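Local structure of Galactose/lactose metabolism regulatory protein GAL80 (Saccharomyces cerevisiae, 3BTV) at residues 119-124 with 146-151; 124-129 with 151-156; 373-378 with 400-405. The protein represses the lactose and galactose metabolic genes by binding GAL4 and blocking its transcriptional activation when no inducing sugar is present. The protein carries 1 engineered substitution. All blocks are in the same frame, centred on the assembly; numbering follows the deposited sequence.

Interaction 1 of 3, residues 119-124 with 146-151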
loop_
_atom_site.group_PDB
_atom_site.type_symbol
_atom_site.label_atom_id
_atom_site.label_comp_id
_atom_site.label_asym_id
_atom_site.label_seq_id
_atom_site.Cartn_x
_atom_site.Cartn_y
_atom_site.Cartn_z
ATOM N N LEU B 119 42.403 -2.193 19.344
ATOM C CA LEU B 119 41.013 -2.238 18.900
ATOM C C LEU B 119 40.740 -1.184 17.836
ATOM O O LEU B 119 40.957 0.009 18.054
ATOM C CB LEU B 119 40.039 -2.066 20.069
ATOM C CG LEU B 119 38.582 -2.373 19.693
ATOM C CD1 LEU B 119 38.392 -3.857 19.411
ATOM C CD2 LEU B 119 37.616 -1.908 20.766
ATOM N N LYS B 120 40.258 -1.635 16.684
ATOM C CA LYS B 120 39.983 -0.741 15.568
ATOM C C LYS B 120 38.524 -0.814 15.139
ATOM O O LYS B 120 37.990 0.132 14.561
ATOM C CB LYS B 120 40.875 -1.096 14.376
ATOM C CG LYS B 120 42.364 -1.022 14.663
ATOM C CD LYS B 120 42.814 0.408 14.912
ATOM C CE LYS B 120 44.306 0.476 15.222
ATOM N NZ LYS B 120 44.644 -0.148 16.532
ATOM N N TYR B 121 37.881 -1.942 15.422
ATOM C CA TYR B 121 36.550 -2.185 14.894
ATOM C C TYR B 121 35.571 -2.763 15.893
ATOM O O TYR B 121 35.914 -3.645 16.681
ATOM C CB TYR B 121 36.631 -3.122 13.690
ATOM C CG TYR B 121 37.502 -2.610 12.571
ATOM C CD1 TYR B 121 38.770 -3.139 12.354
ATOM C CD2 TYR B 121 37.062 -1.595 11.734
ATOM C CE1 TYR B 121 39.573 -2.671 11.327
ATOM C CE2 TYR B 121 37.856 -1.120 10.707
ATOM C CZ TYR B 121 39.110 -1.660 10.508
ATOM O OH TYR B 121 39.898 -1.184 9.485
ATOM N N LEU B 122 34.340 -2.266 15.836
ATOM C CA LEU B 122 33.241 -2.856 16.588
ATOM C C LEU B 122 32.101 -3.209 15.644
ATOM O O LEU B 122 31.550 -2.344 14.958
ATOM C CB LEU B 122 32.743 -1.918 17.685
ATOM C CG LEU B 122 31.510 -2.448 18.425
ATOM C CD1 LEU B 122 31.851 -3.748 19.166
ATOM C CD2 LEU B 122 30.963 -1.397 19.388
ATOM N N PHE B 123 31.751 -4.487 15.617
ATOM C CA PHE B 123 30.757 -5.006 14.687
ATOM C C PHE B 123 29.554 -5.485 15.493
ATOM O O PHE B 123 29.680 -6.392 16.318
ATOM C CB PHE B 123 31.378 -6.174 13.920
ATOM C CG PHE B 123 30.553 -6.671 12.763
ATOM C CD1 PHE B 123 31.093 -7.582 11.865
ATOM C CD2 PHE B 123 29.257 -6.242 12.570
ATOM C CE1 PHE B 123 30.351 -8.052 10.794
ATOM C CE2 PHE B 123 28.509 -6.705 11.495
ATOM C CZ PHE B 123 29.053 -7.612 10.612
ATOM N N VAL B 124 28.392 -4.870 15.264
ATOM C CA VAL B 124 27.169 -5.244 15.981
ATOM C C VAL B 124 26.068 -5.607 15.008
ATOM O O VAL B 124 25.960 -5.014 13.939
ATOM C CB VAL B 124 26.678 -4.110 16.925
ATOM C CG1 VAL B 124 25.455 -4.554 17.724
ATOM C CG2 VAL B 124 27.802 -3.686 17.883
ATOM N N GLY B 146 36.244 6.004 19.768
ATOM C CA GLY B 146 37.109 6.242 18.627
ATOM C C GLY B 146 37.175 5.130 17.594
ATOM O O GLY B 146 37.720 5.329 16.508
ATOM N N VAL B 147 36.627 3.960 17.919
ATOM C CA VAL B 147 36.682 2.814 17.009
ATOM C C VAL B 147 35.759 2.995 15.819
ATOM O O VAL B 147 34.735 3.678 15.906
ATOM C CB VAL B 147 36.306 1.497 17.718
ATOM C CG1 VAL B 147 37.368 1.133 18.765
ATOM C CG2 VAL B 147 34.932 1.621 18.367
ATOM N N GLN B 148 36.127 2.390 14.695
ATOM C CA GLN B 148 35.229 2.344 13.554
ATOM C C GLN B 148 34.167 1.298 13.839
ATOM O O GLN B 148 34.483 0.196 14.302
ATOM C CB GLN B 148 35.973 1.985 12.273
ATOM C CG GLN B 148 35.051 1.748 11.094
ATOM C CD GLN B 148 34.396 3.020 10.604
ATOM O OE1 GLN B 148 33.174 3.182 10.682
ATOM N NE2 GLN B 148 35.208 3.936 10.098
ATOM N N THR B 149 32.913 1.641 13.568
ATOM C CA THR B 149 31.814 0.736 13.864
ATOM C C THR B 149 31.176 0.166 12.601
ATOM O O THR B 149 31.177 0.797 11.542
ATOM C CB THR B 149 30.721 1.418 14.715
ATOM O OG1 THR B 149 29.990 2.348 13.909
ATOM C CG2 THR B 149 31.333 2.149 15.912
ATOM N N ILE B 150 30.638 -1.041 12.728
ATOM C CA ILE B 150 29.891 -1.678 11.652
ATOM C C ILE B 150 28.561 -2.180 12.206
ATOM O O ILE B 150 28.516 -2.732 13.306
ATOM C CB ILE B 150 30.675 -2.865 11.046
ATOM C CG1 ILE B 150 32.102 -2.451 10.676
ATOM C CG2 ILE B 150 29.957 -3.442 9.822
ATOM C CD1 ILE B 150 33.208 -3.089 11.545
ATOM N N ILE B 151 27.479 -1.974 11.462
ATOM C CA ILE B 151 26.199 -2.585 11.806
ATOM C C ILE B 151 25.874 -3.631 10.743
ATOM O O ILE B 151 26.116 -3.408 9.559
ATOM C CB ILE B 151 25.042 -1.546 11.889
ATOM C CG1 ILE B 151 23.764 -2.185 12.449
ATOM C CG2 ILE B 151 24.750 -0.926 10.529
ATOM C CD1 ILE B 151 23.824 -2.440 13.976
#
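The beta-alpha-beta unit that closes the parallel sheet of the Rossmann-type domain pairs strand 121-125 with strand 148-152, the last strand at this end of the sheet within the chain. The bonding is a regular parallel zigzag: Leu-122 and Ile-150 each give their N-H and their carbonyl to the other strand. Ile-150 N to Leu-122 O is the shortest bond at 2.7 Å, in the carbonyl plane, and Val-124 N to Ile-150 O (2.9 Å) is the straightest, 173° at the hydrogen. At the entry to the strands Gln-148 N reaches Lys-120 O over 2.9 Å from 31° above the carbonyl plane, so it misses the lone pairs. Leu-122 O also takes a CA-H...O contact from Thr-149 CA at 3.3 Å.

On the face with Tyr-121, Phe-123 and Gln-148, Ile-150 works with both branches. Its CG2, anti to the backbone N, lies over the rim of one face of the Phe-123 ring, a CH-pi contact with CE2 3.9 Å away; its CG1, anti to the carbonyl carbon, sends CD1 the other way, to within 4.0 Å of Tyr-121 CB. Ahead of the strands, Val-147 CG1 meets Leu-119 CD2 at 3.6 Å; on the face opposite Phe-123, Ile-151 brings its CD1 across to Val-124 O (3.3 Å).

Strand 92-95 pairs with the other edge of 121-125. Helix 363-380 lies against the Phe-123 and Ile-150 face, with Tyr-121 OH hydrogen-bonded to His-379 ND1, while Leu-405 and Ala-408 of helix 405-424 pack on Ile-151.

Interaction 2 of 3, residues 124-129 with 151-156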
loop_
_atom_site.group_PDB
_atom_site.type_symbol
_atom_site.label_atom_id
_atom_site.label_comp_id
_atom_site.label_asym_id
_atom_site.label_seq_id
_atom_site.Cartn_x
_atom_site.Cartn_y
_atom_site.Cartn_z
ATOM N N VAL B 124 28.392 -4.870 15.264
ATOM C CA VAL B 124 27.169 -5.244 15.981
ATOM C C VAL B 124 26.068 -5.607 15.008
ATOM O O VAL B 124 25.960 -5.014 13.939
ATOM C CB VAL B 124 26.678 -4.110 16.925
ATOM C CG1 VAL B 124 25.455 -4.554 17.724
ATOM C CG2 VAL B 124 27.802 -3.686 17.883
ATOM N N GLU B 125 25.241 -6.577 15.376
ATOM C CA GLU B 125 24.104 -6.938 14.537
ATOM C C GLU B 125 22.926 -6.003 14.727
ATOM O O GLU B 125 22.787 -5.373 15.772
ATOM C CB GLU B 125 23.684 -8.376 14.805
ATOM C CG GLU B 125 24.674 -9.369 14.246
ATOM C CD GLU B 125 24.146 -10.775 14.278
ATOM O OE1 GLU B 125 23.639 -11.181 15.348
ATOM O OE2 GLU B 125 24.232 -11.468 13.237
ATOM N N TRP B 126 22.102 -5.890 13.691
ATOM C CA TRP B 126 20.837 -5.169 13.785
ATOM C C TRP B 126 19.841 -6.105 14.460
ATOM O O TRP B 126 19.811 -7.287 14.139
ATOM C CB TRP B 126 20.339 -4.764 12.393
ATOM C CG TRP B 126 19.010 -4.070 12.441
ATOM C CD1 TRP B 126 17.799 -4.618 12.171
ATOM C CD2 TRP B 126 18.763 -2.712 12.822
ATOM N NE1 TRP B 126 16.810 -3.692 12.360
ATOM C CE2 TRP B 126 17.376 -2.510 12.764
ATOM C CE3 TRP B 126 19.581 -1.651 13.221
ATOM C CZ2 TRP B 126 16.780 -1.282 13.069
ATOM C CZ3 TRP B 126 18.994 -0.434 13.519
ATOM C CH2 TRP B 126 17.608 -0.261 13.451
ATOM N N ALA B 127 19.036 -5.609 15.398
ATOM C CA ALA B 127 18.986 -4.201 15.764
ATOM C C ALA B 127 20.064 -3.834 16.773
ATOM O O ALA B 127 20.517 -4.672 17.556
ATOM C CB ALA B 127 17.601 -3.858 16.329
ATOM N N LEU B 128 20.459 -2.564 16.766
ATOM C CA LEU B 128 21.521 -2.105 17.646
ATOM C C LEU B 128 21.103 -2.248 19.110
ATOM O O LEU B 128 21.867 -2.738 19.936
ATOM C CB LEU B 128 21.894 -0.649 17.338
ATOM C CG LEU B 128 22.996 -0.075 18.239
ATOM C CD1 LEU B 128 24.225 -0.995 18.265
ATOM C CD2 LEU B 128 23.383 1.331 17.792
ATOM N N ALA B 129 19.877 -1.843 19.420
ATOM C CA ALA B 129 19.389 -1.921 20.794
ATOM C C ALA B 129 17.870 -2.070 20.845
ATOM O O ALA B 129 17.211 -2.197 19.808
ATOM C CB ALA B 129 19.827 -0.701 21.577
ATOM N N ILE B 151 27.479 -1.974 11.462
ATOM C CA ILE B 151 26.199 -2.585 11.806
ATOM C C ILE B 151 25.874 -3.631 10.743
ATOM O O ILE B 151 26.116 -3.408 9.559
ATOM C CB ILE B 151 25.042 -1.546 11.889
ATOM C CG1 ILE B 151 23.764 -2.185 12.449
ATOM C CG2 ILE B 151 24.750 -0.926 10.529
ATOM C CD1 ILE B 151 23.824 -2.440 13.976
ATOM N N SER B 152 25.321 -4.764 11.162
ATOM C CA SER B 152 24.953 -5.819 10.227
ATOM C C SER B 152 23.658 -5.523 9.456
ATOM O O SER B 152 22.647 -6.208 9.629
ATOM C CB SER B 152 24.824 -7.156 10.950
ATOM O OG SER B 152 24.777 -8.218 10.014
ATOM N N LEU B 153 23.688 -4.499 8.611
ATOM C CA LEU B 153 22.601 -4.270 7.655
ATOM C C LEU B 153 23.043 -4.903 6.324
ATOM O O LEU B 153 23.190 -4.224 5.309
ATOM C CB LEU B 153 22.310 -2.775 7.499
ATOM C CG LEU B 153 21.636 -2.100 8.714
ATOM C CD1 LEU B 153 21.530 -0.586 8.543
ATOM C CD2 LEU B 153 20.248 -2.676 8.974
ATOM N N GLN B 154 23.262 -6.214 6.362
ATOM C CA GLN B 154 23.922 -6.929 5.273
ATOM C C GLN B 154 23.109 -6.946 3.990
ATOM O O GLN B 154 23.586 -7.422 2.954
ATOM C CB GLN B 154 24.268 -8.358 5.697
ATOM C CG GLN B 154 23.100 -9.315 5.620
ATOM C CD GLN B 154 22.095 -9.095 6.724
ATOM O OE1 GLN B 154 22.461 -8.768 7.851
ATOM N NE2 GLN B 154 20.818 -9.274 6.406
ATOM N N GLY B 155 21.884 -6.425 4.058
ATOM C CA GLY B 155 21.040 -6.297 2.882
ATOM C C GLY B 155 21.663 -5.325 1.892
ATOM O O GLY B 155 21.497 -5.443 0.671
ATOM N N ARG B 156 22.382 -4.347 2.423
ATOM C CA ARG B 156 23.068 -3.376 1.584
ATOM C C ARG B 156 24.155 -4.044 0.733
ATOM O O ARG B 156 24.689 -3.424 -0.186
ATOM C CB ARG B 156 23.692 -2.274 2.446
ATOM C CG ARG B 156 22.690 -1.423 3.212
ATOM C CD ARG B 156 23.389 -0.309 4.005
ATOM N NE ARG B 156 22.436 0.741 4.360
ATOM C CZ ARG B 156 22.736 2.032 4.447
ATOM N NH1 ARG B 156 23.969 2.443 4.195
ATOM N NH2 ARG B 156 21.797 2.915 4.759
#
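Buried packing at the ends of two neighbouring parallel strands, this contact sits at the C-terminal end of the Rossmann-type sheet, the end at which such folds classically bind a dinucleotide. One backbone hydrogen bond, from Ser-152 N to Val-124 O (2.9 Å, in the carbonyl plane), joins the segments; Ser-152 is the centre of an inverse gamma turn. Ser-152 CB touches Glu-125 CA at 3.7 Å, on the face from which the Glu-125 carboxylate reaches Trp-34 and His-39. Ile-151, whose CD1 already covers Val-124 O, carries that same methyl on to Glu-125 O (3.6 Å) and to Leu-128 CB (4.3 Å), while its CG1 meets the edge of the Trp-126 indole.

A cis peptide joins Trp-126 to Ala-127; in many relatives of this oxidoreductase family a Glu-Lys-Pro sequence with a cis-proline follows this strand. The indole is sandwiched, its NE1 tied to Thr-211 O of helix 209-225. CG of Trp-126 stands anti to the backbone N (chi1 178°), and the cis turn brings Ala-127 CB over the centre of one ring face; against the opposite face, nearer the rim, Leu-153 sets its CD2 3.9 Å from Trp-126 CG.

Interaction 3 of 3, residues 373-378 with 400-405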
loop_
_atom_site.group_PDB
_atom_site.type_symbol
_atom_site.label_atom_id
_atom_site.label_comp_id
_atom_site.label_asym_id
_atom_site.label_seq_id
_atom_site.Cartn_x
_atom_site.Cartn_y
_atom_site.Cartn_z
ATOM N N GLN B 373 33.801 -9.087 3.381
ATOM C CA GLN B 373 34.692 -8.778 2.272
ATOM C C GLN B 373 34.878 -7.267 2.137
ATOM O O GLN B 373 36.000 -6.781 1.994
ATOM C CB GLN B 373 34.159 -9.379 0.968
ATOM C CG GLN B 373 35.094 -9.236 -0.220
ATOM C CD GLN B 373 36.270 -10.196 -0.160
ATOM O OE1 GLN B 373 37.416 -9.785 0.038
ATOM N NE2 GLN B 373 35.991 -11.486 -0.321
ATOM N N SER B 374 33.777 -6.525 2.200
ATOM C CA SER B 374 33.836 -5.079 2.034
ATOM C C SER B 374 34.630 -4.435 3.174
ATOM O O SER B 374 35.211 -3.358 3.015
ATOM C CB SER B 374 32.426 -4.476 1.916
ATOM O OG SER B 374 31.854 -4.216 3.187
ATOM N N ILE B 375 34.673 -5.111 4.317
ATOM C CA ILE B 375 35.419 -4.609 5.461
ATOM C C ILE B 375 36.931 -4.683 5.224
ATOM O O ILE B 375 37.627 -3.671 5.301
ATOM C CB ILE B 375 35.056 -5.363 6.749
ATOM C CG1 ILE B 375 33.617 -5.051 7.158
ATOM C CG2 ILE B 375 36.016 -4.981 7.878
ATOM C CD1 ILE B 375 33.174 -5.731 8.443
ATOM N N SER B 376 37.433 -5.876 4.925
ATOM C CA SER B 376 38.861 -6.055 4.691
ATOM C C SER B 376 39.349 -5.223 3.507
ATOM O O SER B 376 40.446 -4.680 3.540
ATOM C CB SER B 376 39.204 -7.531 4.481
ATOM O OG SER B 376 38.853 -7.959 3.183
ATOM N N ASP B 377 38.529 -5.122 2.469
ATOM C CA ASP B 377 38.884 -4.326 1.302
ATOM C C ASP B 377 39.080 -2.868 1.678
ATOM O O ASP B 377 39.947 -2.187 1.136
ATOM C CB ASP B 377 37.815 -4.452 0.225
ATOM C CG ASP B 377 37.855 -5.792 -0.468
ATOM O OD1 ASP B 377 38.583 -6.686 0.014
ATOM O OD2 ASP B 377 37.165 -5.950 -1.494
ATOM N N PHE B 378 38.254 -2.390 2.597
ATOM C CA PHE B 378 38.459 -1.078 3.180
ATOM C C PHE B 378 39.743 -1.124 3.986
ATOM O O PHE B 378 40.595 -0.243 3.886
ATOM C CB PHE B 378 37.289 -0.719 4.094
ATOM C CG PHE B 378 37.583 0.398 5.069
ATOM C CD1 PHE B 378 37.730 1.709 4.630
ATOM C CD2 PHE B 378 37.681 0.140 6.429
ATOM C CE1 PHE B 378 37.991 2.740 5.529
ATOM C CE2 PHE B 378 37.939 1.168 7.334
ATOM C CZ PHE B 378 38.095 2.468 6.880
ATOM N N GLU B 400 30.405 2.456 -1.569
ATOM C CA GLU B 400 31.636 2.126 -0.849
ATOM C C GLU B 400 31.441 1.865 0.625
ATOM O O GLU B 400 30.501 2.360 1.244
ATOM C CB GLU B 400 32.629 3.287 -0.965
ATOM C CG GLU B 400 33.420 3.300 -2.243
ATOM C CD GLU B 400 32.592 2.845 -3.419
ATOM O OE1 GLU B 400 32.991 1.856 -4.068
ATOM O OE2 GLU B 400 31.533 3.461 -3.677
ATOM N N GLY B 401 32.379 1.116 1.189
ATOM C CA GLY B 401 32.441 0.919 2.618
ATOM C C GLY B 401 31.396 -0.063 3.082
ATOM O O GLY B 401 31.162 -1.094 2.459
ATOM N N PHE B 402 30.746 0.285 4.177
ATOM C CA PHE B 402 29.814 -0.602 4.840
ATOM C C PHE B 402 29.092 0.258 5.862
ATOM O O PHE B 402 29.636 1.277 6.303
ATOM C CB PHE B 402 30.583 -1.710 5.551
ATOM C CG PHE B 402 31.757 -1.210 6.346
ATOM C CD1 PHE B 402 33.040 -1.281 5.829
ATOM C CD2 PHE B 402 31.576 -0.646 7.603
ATOM C CE1 PHE B 402 34.119 -0.814 6.559
ATOM C CE2 PHE B 402 32.652 -0.182 8.335
ATOM C CZ PHE B 402 33.923 -0.269 7.812
ATOM N N PRO B 403 27.873 -0.147 6.244
ATOM C CA PRO B 403 27.064 0.655 7.162
ATOM C C PRO B 403 27.642 0.587 8.564
ATOM O O PRO B 403 28.186 -0.440 8.971
ATOM C CB PRO B 403 25.694 -0.041 7.144
ATOM C CG PRO B 403 25.873 -1.308 6.383
ATOM C CD PRO B 403 27.296 -1.483 6.020
ATOM N N THR B 404 27.501 1.682 9.297
ATOM C CA THR B 404 28.085 1.813 10.614
ATOM C C THR B 404 26.985 1.979 11.646
ATOM O O THR B 404 25.802 1.997 11.314
ATOM C CB THR B 404 28.956 3.072 10.679
ATOM O OG1 THR B 404 28.108 4.229 10.657
ATOM C CG2 THR B 404 29.887 3.123 9.487
ATOM N N LEU B 405 27.381 2.134 12.902
ATOM C CA LEU B 405 26.421 2.393 13.967
ATOM C C LEU B 405 25.636 3.699 13.752
ATOM O O LEU B 405 24.535 3.860 14.279
ATOM C CB LEU B 405 27.122 2.386 15.328
ATOM C CG LEU B 405 27.017 1.083 16.131
ATOM C CD1 LEU B 405 27.051 -0.163 15.241
ATOM C CD2 LEU B 405 28.103 1.024 17.195
#
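Two bonds grip Thr-404 OG1: the hydroxyl gives its proton to Val-393 O and accepts from Met-406 N, capping the start of helix 405-424. The backbone of the same residue is held too, since Asp-407 OD2 takes the Thr-404 N-H, as in the returning arm of a capping box. Upstream of the cap, Gly-401 and Phe-402 meet helix 363-380.

Gly-401 comes nearest to that helix through its backbone, at positive phi (77°). Its carbonyl oxygen is bonded by Lys-157 NZ and lies 3.3 Å from Ser-374 OG. That serine hydroxyl, in the crowded position between its own N and carbonyl carbon, turns back along the helix to Leu-371 O.

The contact belongs to the C-terminal region of the chain, where helix 363-380 and the loop leading to helix 405-424 fold back over the Rossmann-type sheet, and Phe-402 is the side chain that carries most of the packing between them. Its chi1 of 46° places the ring in the crowded position, pointing at the helix. Ile-375 crosses it at about a right angle, with CG1 over the rim of one ring face, 4.0 Å from Phe-402 CD1. The far end of the ring meets Phe-378 in an offset edge-to-face pair: the edge of Phe-402 is turned to the face of Phe-378, the centroids are 5.5 Å apart and the planes stand at 78°. Phe-402 CE1 makes the closest approach, 3.7 Å from Phe-378 CD2. Phe-392 meets both rings to complete an aromatic cluster, and from the sheet side Ile-150 touches the Phe-402 ring.

How the interactions relate
Interactions 1 and 2 are successive lengths of one strand pair, 121-125 with 148-152: they share Val-124 and Ile-151, their centres lie 12 Å apart, and their segments alternate along the chain. Interaction 3 comes later in sequence, joining helix 363-380 to the loop before helix 405-424, yet its centre is only about 11 Å from that of interaction 1 and 12 Å from that of interaction 2. The loop runs beside strand 148-152, with Pro-403 O 3.0 Å from Ile-151 N and Leu-405 N 2.8 Å from Thr-149 OG1, both probable hydrogen bonds. The C-terminal part of the chain thus returns to cover the terminal strand of the Rossmann-type sheet.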